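Local coordinates for putative uncharacterized protein (Chaetomium thermophilum, PDB 5IJP), which is the SPX domain of Vtc4, binding inositol hexakisphosphate and probably sensing inositol polyphosphates in phosphate homeostasis, at residues A[50-62]-A[144-156]. Numbering follows the deposited sequence.
Sequences WTEDDESRFVSKL and IIKKHDKMTGWRL. With IHP (inositol hexakisphosphate), chain C.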
loop_
_atom_site.group_PDB
_atom_site.type_symbol
_atom_site.label_atom_id
_atom_site.label_comp_id
_atom_site.label_asym_id
_atom_site.label_seq_id
_atom_site.Cartn_x
_atom_site.Cartn_y
_atom_site.Cartn_z
ATOM N N TRP A 50 21.770 20.960 6.222
ATOM C CA TRP A 50 20.769 20.150 6.919
ATOM C C TRP A 50 21.195 19.951 8.376
ATOM O O TRP A 50 22.342 19.576 8.636
ATOM C CB TRP A 50 20.585 18.801 6.208
ATOM C CG TRP A 50 19.330 18.072 6.585
ATOM C CD1 TRP A 50 19.230 16.972 7.384
ATOM C CD2 TRP A 50 17.999 18.369 6.141
ATOM N NE1 TRP A 50 17.919 16.566 7.470
ATOM C CE2 TRP A 50 17.142 17.403 6.712
ATOM C CE3 TRP A 50 17.447 19.348 5.296
ATOM C CZ2 TRP A 50 15.760 17.399 6.483
ATOM C CZ3 TRP A 50 16.079 19.347 5.074
ATOM C CH2 TRP A 50 15.250 18.382 5.665
ATOM N N THR A 51 20.276 20.227 9.321
ATOM C CA THR A 51 20.531 20.125 10.764
ATOM C C THR A 51 19.755 18.991 11.441
ATOM O O THR A 51 18.987 18.282 10.785
ATOM C CB THR A 51 20.243 21.470 11.463
ATOM O OG1 THR A 51 18.892 21.860 11.223
ATOM C CG2 THR A 51 21.196 22.570 11.046
ATOM N N GLU A 52 19.963 18.835 12.767
ATOM C CA GLU A 52 19.298 17.863 13.636
ATOM C C GLU A 52 17.806 18.222 13.746
ATOM O O GLU A 52 16.963 17.323 13.782
ATOM C CB GLU A 52 19.958 17.874 15.027
ATOM C CG GLU A 52 19.601 16.690 15.908
ATOM C CD GLU A 52 20.051 16.834 17.347
ATOM O OE1 GLU A 52 19.392 17.582 18.105
ATOM O OE2 GLU A 52 21.059 16.191 17.722
ATOM N N ASP A 53 17.492 19.538 13.784
ATOM C CA ASP A 53 16.131 20.077 13.859
ATOM C C ASP A 53 15.373 19.830 12.553
ATOM O O ASP A 53 14.178 19.534 12.594
ATOM C CB ASP A 53 16.149 21.579 14.195
ATOM C CG ASP A 53 16.835 21.931 15.503
ATOM O OD1 ASP A 53 16.497 21.315 16.539
ATOM O OD2 ASP A 53 17.676 22.855 15.500
ATOM N N ASP A 54 16.071 19.946 11.400
ATOM C CA ASP A 54 15.507 19.699 10.069
ATOM C C ASP A 54 15.210 18.209 9.908
ATOM O O ASP A 54 14.194 17.844 9.313
ATOM C CB ASP A 54 16.473 20.166 8.963
ATOM C CG ASP A 54 16.697 21.666 8.885
ATOM O OD1 ASP A 54 15.700 22.421 8.926
ATOM O OD2 ASP A 54 17.862 22.080 8.714
ATOM N N GLU A 55 16.098 17.356 10.465
ATOM C CA GLU A 55 16.005 15.898 10.457
ATOM C C GLU A 55 14.805 15.420 11.284
ATOM O O GLU A 55 14.058 14.563 10.814
ATOM C CB GLU A 55 17.314 15.280 10.979
ATOM C CG GLU A 55 17.407 13.770 10.815
ATOM C CD GLU A 55 17.656 13.226 9.421
ATOM O OE1 GLU A 55 18.131 13.985 8.545
ATOM O OE2 GLU A 55 17.424 12.012 9.222
ATOM N N SER A 56 14.618 15.984 12.499
ATOM C CA SER A 56 13.513 15.663 13.411
ATOM C C SER A 56 12.156 16.013 12.792
ATOM O O SER A 56 11.190 15.274 12.984
ATOM C CB SER A 56 13.689 16.390 14.741
ATOM O OG SER A 56 14.886 15.994 15.388
ATOM N N ARG A 57 12.101 17.127 12.033
ATOM C CA ARG A 57 10.915 17.616 11.330
ATOM C C ARG A 57 10.547 16.670 10.177
ATOM O O ARG A 57 9.366 16.364 10.001
ATOM C CB ARG A 57 11.160 19.049 10.814
ATOM C CG ARG A 57 9.945 19.713 10.162
ATOM C CD ARG A 57 10.289 21.013 9.451
ATOM N NE ARG A 57 11.172 20.809 8.299
ATOM C CZ ARG A 57 12.419 21.264 8.218
ATOM N NH1 ARG A 57 12.942 21.970 9.214
ATOM N NH2 ARG A 57 13.147 21.027 7.137
ATOM N N PHE A 58 11.557 16.211 9.404
ATOM C CA PHE A 58 11.367 15.305 8.268
ATOM C C PHE A 58 10.901 13.914 8.699
ATOM O O PHE A 58 9.976 13.385 8.085
ATOM C CB PHE A 58 12.628 15.229 7.386
ATOM C CG PHE A 58 12.466 14.423 6.115
ATOM C CD1 PHE A 58 11.777 14.944 5.025
ATOM C CD2 PHE A 58 13.019 13.155 6.001
ATOM C CE1 PHE A 58 11.626 14.198 3.852
ATOM C CE2 PHE A 58 12.874 12.412 4.824
ATOM C CZ PHE A 58 12.180 12.940 3.758
ATOM N N VAL A 59 11.530 13.334 9.748
ATOM C CA VAL A 59 11.190 12.008 10.289
ATOM C C VAL A 59 9.737 11.988 10.785
ATOM O O VAL A 59 9.002 11.058 10.450
ATOM C CB VAL A 59 12.210 11.509 11.355
ATOM C CG1 VAL A 59 11.764 10.197 11.999
ATOM C CG2 VAL A 59 13.598 11.348 10.748
ATOM N N SER A 60 9.318 13.039 11.525
ATOM C CA SER A 60 7.954 13.200 12.040
ATOM C C SER A 60 6.933 13.282 10.897
ATOM O O SER A 60 5.867 12.675 10.991
ATOM C CB SER A 60 7.855 14.436 12.929
ATOM O OG SER A 60 8.672 14.299 14.080
ATOM N N LYS A 61 7.282 14.004 9.810
ATOM C CA LYS A 61 6.445 14.157 8.617
ATOM C C LYS A 61 6.379 12.849 7.820
ATOM O O LYS A 61 5.329 12.531 7.260
ATOM C CB LYS A 61 6.967 15.300 7.734
ATOM N N LEU A 62 7.497 12.095 7.779
ATOM C CA LEU A 62 7.611 10.812 7.081
ATOM C C LEU A 62 6.840 9.709 7.817
ATOM O O LEU A 62 6.193 8.886 7.165
ATOM C CB LEU A 62 9.094 10.428 6.909
ATOM C CG LEU A 62 9.424 9.233 6.006
ATOM C CD1 LEU A 62 9.261 9.585 4.533
ATOM C CD2 LEU A 62 10.836 8.751 6.257
ATOM N N ILE A 144 11.887 8.362 -1.690
ATOM C CA ILE A 144 12.037 9.595 -0.908
ATOM C C ILE A 144 13.113 9.445 0.195
ATOM O O ILE A 144 13.794 10.427 0.498
ATOM C CB ILE A 144 10.672 10.143 -0.381
ATOM C CG1 ILE A 144 10.722 11.665 -0.129
ATOM C CG2 ILE A 144 10.130 9.384 0.833
ATOM C CD1 ILE A 144 10.343 12.529 -1.329
ATOM N N ILE A 145 13.285 8.224 0.761
ATOM C CA ILE A 145 14.301 7.940 1.783
ATOM C C ILE A 145 15.702 7.985 1.145
ATOM O O ILE A 145 16.613 8.572 1.732
ATOM C CB ILE A 145 13.989 6.640 2.589
ATOM C CG1 ILE A 145 12.858 6.905 3.609
ATOM C CG2 ILE A 145 15.234 6.071 3.299
ATOM C CD1 ILE A 145 11.994 5.696 3.986
ATOM N N LYS A 146 15.851 7.423 -0.077
ATOM C CA LYS A 146 17.118 7.446 -0.815
ATOM C C LYS A 146 17.436 8.870 -1.297
ATOM O O LYS A 146 18.611 9.231 -1.382
ATOM C CB LYS A 146 17.110 6.460 -1.991
ATOM C CG LYS A 146 18.495 5.897 -2.289
ATOM C CD LYS A 146 18.658 5.480 -3.739
ATOM C CE LYS A 146 20.077 5.053 -4.020
ATOM N NZ LYS A 146 20.333 4.906 -5.475
ATOM N N LYS A 147 16.386 9.674 -1.585
ATOM C CA LYS A 147 16.497 11.075 -2.005
ATOM C C LYS A 147 17.031 11.911 -0.835
ATOM O O LYS A 147 17.838 12.814 -1.053
ATOM C CB LYS A 147 15.131 11.608 -2.470
ATOM C CG LYS A 147 15.199 12.917 -3.258
ATOM C CD LYS A 147 13.812 13.507 -3.511
ATOM C CE LYS A 147 13.202 13.094 -4.833
ATOM N NZ LYS A 147 13.808 13.825 -5.980
ATOM N N HIS A 148 16.586 11.590 0.402
ATOM C CA HIS A 148 17.006 12.233 1.651
ATOM C C HIS A 148 18.495 11.960 1.902
ATOM O O HIS A 148 19.240 12.890 2.206
ATOM C CB HIS A 148 16.138 11.731 2.826
ATOM C CG HIS A 148 16.627 12.143 4.182
ATOM N ND1 HIS A 148 17.470 11.332 4.920
ATOM C CD2 HIS A 148 16.369 13.263 4.894
ATOM C CE1 HIS A 148 17.707 11.988 6.042
ATOM N NE2 HIS A 148 17.060 13.152 6.075
ATOM N N ASP A 149 18.921 10.690 1.744
ATOM C CA ASP A 149 20.302 10.235 1.925
ATOM C C ASP A 149 21.265 10.831 0.889
ATOM O O ASP A 149 22.448 10.999 1.188
ATOM C CB ASP A 149 20.367 8.696 1.899
ATOM C CG ASP A 149 19.617 7.985 3.017
ATOM O OD1 ASP A 149 18.828 8.651 3.730
ATOM O OD2 ASP A 149 19.817 6.763 3.179
ATOM N N LYS A 150 20.755 11.149 -0.318
ATOM C CA LYS A 150 21.531 11.726 -1.418
ATOM C C LYS A 150 21.630 13.254 -1.356
ATOM O O LYS A 150 22.688 13.797 -1.673
ATOM C CB LYS A 150 20.970 11.276 -2.777
ATOM C CG LYS A 150 21.428 9.881 -3.204
ATOM C CD LYS A 150 20.701 9.379 -4.458
ATOM C CE LYS A 150 21.312 9.843 -5.764
ATOM N NZ LYS A 150 22.591 9.147 -6.064
ATOM N N MET A 151 20.537 13.943 -0.966
ATOM C CA MET A 151 20.485 15.408 -0.888
ATOM C C MET A 151 21.135 15.981 0.372
ATOM O O MET A 151 21.965 16.886 0.270
ATOM C CB MET A 151 19.037 15.918 -0.996
ATOM C CG MET A 151 18.487 15.926 -2.400
ATOM S SD MET A 151 16.831 16.653 -2.432
ATOM C CE MET A 151 16.501 16.609 -4.166
ATOM N N THR A 152 20.731 15.479 1.554
ATOM C CA THR A 152 21.189 15.965 2.858
ATOM C C THR A 152 22.553 15.417 3.286
ATOM O O THR A 152 23.373 16.166 3.820
ATOM C CB THR A 152 20.122 15.707 3.946
ATOM O OG1 THR A 152 20.135 14.328 4.322
ATOM C CG2 THR A 152 18.715 16.123 3.515
ATOM N N GLY A 153 22.758 14.119 3.081
ATOM C CA GLY A 153 23.966 13.414 3.495
ATOM C C GLY A 153 23.693 12.523 4.690
ATOM O O GLY A 153 24.413 11.547 4.920
ATOM N N TRP A 154 22.636 12.864 5.455
ATOM C CA TRP A 154 22.162 12.134 6.631
ATOM C C TRP A 154 21.432 10.884 6.134
ATOM O O TRP A 154 20.575 10.988 5.252
ATOM C CB TRP A 154 21.198 13.013 7.457
ATOM C CG TRP A 154 21.794 14.267 8.037
ATOM C CD1 TRP A 154 22.338 15.314 7.349
ATOM C CD2 TRP A 154 21.779 14.659 9.415
ATOM N NE1 TRP A 154 22.730 16.301 8.222
ATOM C CE2 TRP A 154 22.390 15.930 9.497
ATOM C CE3 TRP A 154 21.333 14.047 10.600
ATOM C CZ2 TRP A 154 22.566 16.600 10.713
ATOM C CZ3 TRP A 154 21.511 14.710 11.804
ATOM C CH2 TRP A 154 22.116 15.974 11.853
ATOM N N ARG A 155 21.787 9.706 6.669
ATOM C CA ARG A 155 21.176 8.443 6.249
ATOM C C ARG A 155 19.995 8.023 7.120
ATOM O O ARG A 155 20.115 7.977 8.346
ATOM C CB ARG A 155 22.226 7.327 6.144
ATOM C CG ARG A 155 22.852 7.229 4.759
ATOM C CD ARG A 155 24.238 6.618 4.803
ATOM N NE ARG A 155 25.270 7.625 5.056
ATOM C CZ ARG A 155 25.964 8.247 4.108
ATOM N NH1 ARG A 155 25.750 7.969 2.827
ATOM N NH2 ARG A 155 26.880 9.149 4.432
ATOM N N LEU A 156 18.849 7.731 6.473
ATOM C CA LEU A 156 17.613 7.283 7.121
ATOM C C LEU A 156 17.272 5.825 6.799
ATOM O O LEU A 156 16.446 5.222 7.488
ATOM C CB LEU A 156 16.423 8.197 6.776
ATOM C CG LEU A 156 16.079 9.300 7.781
ATOM C CD1 LEU A 156 14.878 10.098 7.313
ATOM C CD2 LEU A 156 15.809 8.742 9.175
HETATM C C1 IHP C . 14.222 15.217 -9.263
HETATM C C2 IHP C . 13.890 14.105 -10.248
HETATM C C3 IHP C . 12.388 13.932 -10.429
HETATM C C4 IHP C . 11.713 15.247 -10.794
HETATM C C5 IHP C . 12.044 16.355 -9.803
HETATM C C6 IHP C . 13.549 16.527 -9.651
HETATM O O11 IHP C . 15.650 15.420 -9.286
HETATM P P1 IHP C . 16.701 15.643 -8.065
HETATM O O21 IHP C . 18.101 15.459 -8.550
HETATM O O31 IHP C . 16.437 17.056 -7.539
HETATM O O41 IHP C . 16.316 14.640 -6.972
HETATM O O12 IHP C . 14.431 12.869 -9.734
HETATM P P2 IHP C . 15.530 11.904 -10.466
HETATM O O22 IHP C . 16.897 12.367 -9.959
HETATM O O32 IHP C . 15.412 11.974 -11.957
HETATM O O42 IHP C . 15.276 10.495 -9.921
HETATM O O13 IHP C . 11.819 13.430 -9.199
HETATM P P3 IHP C . 11.178 11.991 -8.858
HETATM O O23 IHP C . 9.702 12.116 -8.730
HETATM O O33 IHP C . 11.596 11.020 -9.968
HETATM O O43 IHP C . 11.850 11.538 -7.565
HETATM O O14 IHP C . 10.284 15.043 -10.789
HETATM P P4 IHP C . 9.339 14.723 -12.109
HETATM O O24 IHP C . 8.278 13.729 -11.629
HETATM O O34 IHP C . 8.748 15.987 -12.637
HETATM O O44 IHP C . 10.220 14.005 -13.142
HETATM O O15 IHP C . 11.499 17.590 -10.313
HETATM P P5 IHP C . 10.325 18.542 -9.792
HETATM O O25 IHP C . 10.225 18.349 -8.272
HETATM O O35 IHP C . 9.035 18.011 -10.425
HETATM O O45 IHP C . 10.611 19.958 -10.172
HETATM O O16 IHP C . 13.788 17.479 -8.593
HETATM P P6 IHP C . 13.897 19.074 -8.534
HETATM O O26 IHP C . 13.609 19.602 -9.947
HETATM O O36 IHP C . 15.243 19.479 -8.030
HETATM O O46 IHP C . 12.761 19.536 -7.617
#
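His-148 and Glu-55 join the two helices at the centre of this contact: NE2 of His-148 donates to OE1 of Glu-55 over 2.8 Å, with the oxygen lying in the imidazole plane. The same OE1 also accepts from NE1 of Trp-50, at 2.8 Å, and both donors reach it from one face of the carboxylate. Glu-55 gets there by a bend at chi2 (74°), which turns its carboxylate back toward Trp-50. At the other nitrogen, still in the ring plane, ND1 of His-148 donates to OD1 of Asp-149, which also takes the backbone N of Leu-156; gripped at both nitrogens, the ring has its rotation fixed and would probably carry some positive charge.

The tight packing is aromatic and aliphatic. Methyl CG2 of Thr-152 sits over one face of the Trp-50 indole, 3.6 Å from the centroid of the five-membered ring, while CB of Asp-54 covers the opposite face. Phe-58 and His-148 run nearly parallel (6°) but offset, touching through CD2 of each. Leu-156, from the turn, fills in between the helices: its CD1 meets Phe-58 CD2 at 3.8 Å and covers a face of His-148, its CD2 Val-59. Farther along, CD1 of Leu-62 meets CG2 of Ile-144 at 3.8 Å.

Trp-154 makes the outer rim, exposed yet closely applied to the first turn of helix 52-62; its face receives the edge of Trp-50, planes at 73°. Only its NE1 bond to O of Trp-50, weak and 3.3 Å long, is loose.

Beyond, Lys-147 NZ donates to inositol hexakisphosphate O41 (2.8 Å); Lys-26 and Lys-30 also hydrogen-bond this ligand. Antiparallel helices 12.7 Å apart, bridged by large side chains and the turn after helix 144-151, belong to the SPX helical bundle with its lysine-rich inositol phosphate site.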